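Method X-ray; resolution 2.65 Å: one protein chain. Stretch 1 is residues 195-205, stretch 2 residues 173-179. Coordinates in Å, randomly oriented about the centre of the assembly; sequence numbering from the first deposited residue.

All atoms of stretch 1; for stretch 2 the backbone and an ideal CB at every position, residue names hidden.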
# COMPACT_ATOMS: atom_id res chain seq x y z
N CYS B 195 -25.89 10.76 6.90
CA CYS B 195 -25.20 10.00 7.96
C CYS B 195 -23.72 10.36 8.03
O CYS B 195 -22.85 9.54 7.70
CB CYS B 195 -25.35 8.49 7.73
SG CYS B 195 -27.04 7.96 7.61
N PRO B 196 -23.40 11.56 8.48
CA PRO B 196 -22.00 11.92 8.67
C PRO B 196 -21.51 11.49 10.05
O PRO B 196 -22.29 11.30 10.99
CB PRO B 196 -22.03 13.45 8.56
CG PRO B 196 -23.31 13.79 9.21
CD PRO B 196 -24.28 12.70 8.81
N ASN B 197 -20.20 11.33 10.16
CA ASN B 197 -19.63 11.28 11.50
C ASN B 197 -19.26 12.71 11.90
O ASN B 197 -19.52 13.66 11.16
CB ASN B 197 -18.48 10.27 11.55
CG ASN B 197 -17.26 10.69 10.74
OD1 ASN B 197 -17.09 11.85 10.35
ND2 ASN B 197 -16.44 9.70 10.42
N GLU B 198 -18.66 12.89 13.07
CA GLU B 198 -18.42 14.26 13.55
C GLU B 198 -17.53 15.04 12.58
O GLU B 198 -17.88 16.15 12.17
CB GLU B 198 -17.79 14.25 14.94
CG GLU B 198 -18.17 15.49 15.73
CD GLU B 198 -17.55 15.54 17.11
OE1 GLU B 198 -17.57 16.63 17.72
OE2 GLU B 198 -17.02 14.50 17.56
N LEU B 199 -16.39 14.46 12.20
CA LEU B 199 -15.43 15.15 11.34
C LEU B 199 -15.99 15.37 9.94
O LEU B 199 -15.79 16.44 9.35
CB LEU B 199 -14.13 14.36 11.28
CG LEU B 199 -13.04 14.92 10.37
CD1 LEU B 199 -12.29 16.07 11.04
CD2 LEU B 199 -12.08 13.82 9.94
N GLU B 200 -16.70 14.38 9.39
CA GLU B 200 -17.28 14.55 8.07
C GLU B 200 -18.32 15.66 8.06
O GLU B 200 -18.41 16.43 7.09
CB GLU B 200 -17.88 13.24 7.56
CG GLU B 200 -16.85 12.26 7.03
CD GLU B 200 -17.25 10.82 7.23
OE1 GLU B 200 -16.36 9.95 7.07
OE2 GLU B 200 -18.44 10.55 7.50
N ALA B 201 -19.12 15.76 9.12
CA ALA B 201 -20.09 16.85 9.22
C ALA B 201 -19.39 18.19 9.34
O ALA B 201 -19.85 19.20 8.79
CB ALA B 201 -21.02 16.62 10.41
N LEU B 202 -18.26 18.22 10.05
CA LEU B 202 -17.55 19.48 10.25
C LEU B 202 -16.86 19.93 8.97
O LEU B 202 -16.76 21.14 8.71
CB LEU B 202 -16.53 19.34 11.38
CG LEU B 202 -17.16 19.44 12.77
CD1 LEU B 202 -16.12 19.24 13.86
CD2 LEU B 202 -17.88 20.78 12.91
N GLU B 203 -16.37 18.99 8.17
CA GLU B 203 -15.69 19.36 6.93
C GLU B 203 -16.66 19.79 5.85
O GLU B 203 -16.30 20.63 5.01
CB GLU B 203 -14.84 18.19 6.42
CG GLU B 203 -13.66 17.85 7.32
CD GLU B 203 -12.37 18.51 6.84
OE1 GLU B 203 -12.45 19.61 6.24
OE2 GLU B 203 -11.29 17.93 7.07
N ILE B 204 -17.91 19.31 5.88
CA ILE B 204 -18.86 19.67 4.83
C ILE B 204 -19.49 21.03 5.06
O ILE B 204 -20.09 21.58 4.14
CB ILE B 204 -19.89 18.52 4.70
CG1 ILE B 204 -19.22 17.26 4.13
CG2 ILE B 204 -21.08 18.86 3.81
CD1 ILE B 204 -20.09 16.01 4.19
N SER B 205 -19.28 21.64 6.23
CA SER B 205 -19.81 22.96 6.53
C SER B 205 -18.77 24.07 6.48
O SER B 205 -19.15 25.25 6.37
CB SER B 205 -20.50 22.97 7.90
OG SER B 205 -21.66 22.16 7.86
N UNK B 173 -27.51 8.77 2.38
CA UNK B 173 -26.19 9.19 1.94
C UNK B 173 -25.22 9.19 3.11
O UNK B 173 -25.39 9.95 4.07
CB UNK B 173 -26.25 10.58 1.30
N UNK B 174 -24.18 8.35 3.02
CA UNK B 174 -23.10 8.30 4.00
C UNK B 174 -21.87 8.98 3.40
O UNK B 174 -21.17 8.36 2.59
CB UNK B 174 -22.79 6.86 4.41
N UNK B 175 -21.54 10.22 3.78
CA UNK B 175 -20.51 11.00 3.06
C UNK B 175 -19.08 10.59 3.42
O UNK B 175 -18.29 11.39 3.92
CB UNK B 175 -20.69 12.49 3.35
N UNK B 176 -18.72 9.33 3.12
CA UNK B 176 -17.44 8.79 3.56
C UNK B 176 -16.62 8.22 2.41
O UNK B 176 -17.16 7.51 1.56
CB UNK B 176 -17.67 7.71 4.62
N UNK B 177 -15.31 8.52 2.34
CA UNK B 177 -14.58 9.48 3.18
C UNK B 177 -14.80 10.90 2.70
O UNK B 177 -15.18 11.10 1.54
CB UNK B 177 -13.08 9.16 3.19
N UNK B 178 -14.49 11.89 3.53
CA UNK B 178 -14.66 13.27 3.12
C UNK B 178 -13.80 13.58 1.90
O UNK B 178 -12.60 13.31 1.88
CB UNK B 178 -14.31 14.22 4.27
N UNK B 179 -14.44 14.13 0.88
CA UNK B 179 -13.81 14.50 -0.39
C UNK B 179 -14.10 15.97 -0.63
O UNK B 179 -15.27 16.36 -0.69
CB UNK B 179 -14.32 13.64 -1.55

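At position 173 the backbone is extended, and CA-to-CB runs sideways to stretch 1 with none of its atoms within 5.5 Å of the ideal CB. The contact here belongs to the main chain: Cys-195 N donates to the carbonyl O of 173 at 3.0 Å. Every residue has that carbonyl, so stretch 1 does not select the side chain here. The deposited residue is Phe-173.

Position 174 also points sideways, but its ideal CB lies 4.2 Å from Cys-195 O, an acceptor, and the carboxylate of Glu-200 lies beyond. A side chain with a donor a short way out, such as Asn, Gln, Ser or Thr, would suit. It is Asn-174. Its ND2 donates to Cys-195 O at 2.9 Å and also to a water, 3.2 Å away, which in turn donates to Glu-200 OE2 at 2.6 Å. One amide thus serves the loop before the helix and, through water, the helix's first turn.

At 175, phi of -78° is compatible with proline, and the ideal CB lies 3.7 Å from Ile-204 CD1 and 5.5 Å from Pro-196 CB. A compact apolar residue is favoured: Pro, Val or Ala. Pro-175 fills the place, its CB 3.7 Å from Ile-204 CD1 and its CG 3.9 Å from Pro-196 CB.

The ideal CB of 176 is only 3.6 Å from Glu-200 OE1. A small residue, Ala, Ser or Gly, is an economical choice. Ala-176 leaves the carboxylate without a direct side-chain hydrogen bond from this position.

Position 177 points away from stretch 1, and the peptide bond before it is cis, which strongly favours proline. It is Pro-177.

At 178, CA-to-CB points toward the helix, with Glu-200 CG 4.2 Å and Glu-203 CB 4.5 Å from the ideal CB. The aliphatic parts of Glu-200, Glu-203 and Ile-204 form a surface suited to a broad side chain: Tyr, Phe, Trp, Leu or Met. Tyr-178, with chi1 in t, lays one ring face against Glu-203 CB, 3.5 Å from the ring centroid and 6° off the normal, a CH-pi contact. Ile-204 CG1 meets the ring edge, 3.9 Å from CD1 of Tyr-178. The backbone N of Tyr-178 donates to a second water at 3.1 Å, which donates to Glu-200 OE1 at 2.6 Å.

Position 179 is out of reach of stretch 1, so nothing there restricts it; Arg-179 finds its partners elsewhere in the structure.

Stretch 2, residues 173-179: FNPAPYR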
# COMPACT_ATOMS: atom_id res chain seq x y z
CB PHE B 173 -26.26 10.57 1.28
CG PHE B 173 -24.93 11.10 0.79
CD1 PHE B 173 -24.05 10.29 0.09
CD2 PHE B 173 -24.58 12.42 1.00
CE1 PHE B 173 -22.83 10.78 -0.36
CE2 PHE B 173 -23.37 12.92 0.55
CZ PHE B 173 -22.49 12.09 -0.14
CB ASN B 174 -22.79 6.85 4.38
CG ASN B 174 -21.54 6.71 5.21
OD1 ASN B 174 -20.76 5.78 5.01
ND2 ASN B 174 -21.32 7.65 6.12
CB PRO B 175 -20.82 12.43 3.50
CG PRO B 175 -21.28 12.25 4.91
CD PRO B 175 -22.10 10.98 4.91
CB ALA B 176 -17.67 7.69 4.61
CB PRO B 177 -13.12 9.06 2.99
CG PRO B 177 -13.08 8.54 1.60
CD PRO B 177 -14.41 7.82 1.41
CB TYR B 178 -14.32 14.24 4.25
CG TYR B 178 -14.30 15.65 3.75
CD1 TYR B 178 -15.47 16.31 3.41
CD2 TYR B 178 -13.09 16.32 3.58
CE1 TYR B 178 -15.45 17.60 2.94
CE2 TYR B 178 -13.05 17.61 3.10
CZ TYR B 178 -14.23 18.25 2.78
OH TYR B 178 -14.19 19.54 2.31
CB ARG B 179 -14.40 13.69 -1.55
CG ARG B 179 -14.22 12.22 -1.51
CD ARG B 179 -12.93 11.86 -2.17
NE ARG B 179 -12.90 12.25 -3.58
CZ ARG B 179 -13.24 11.44 -4.58
NH1 ARG B 179 -13.65 10.21 -4.32
NH2 ARG B 179 -13.16 11.88 -5.83
O HOH W 1 -18.99 8.14 8.29
O HOH W 2 -14.01 10.90 6.38
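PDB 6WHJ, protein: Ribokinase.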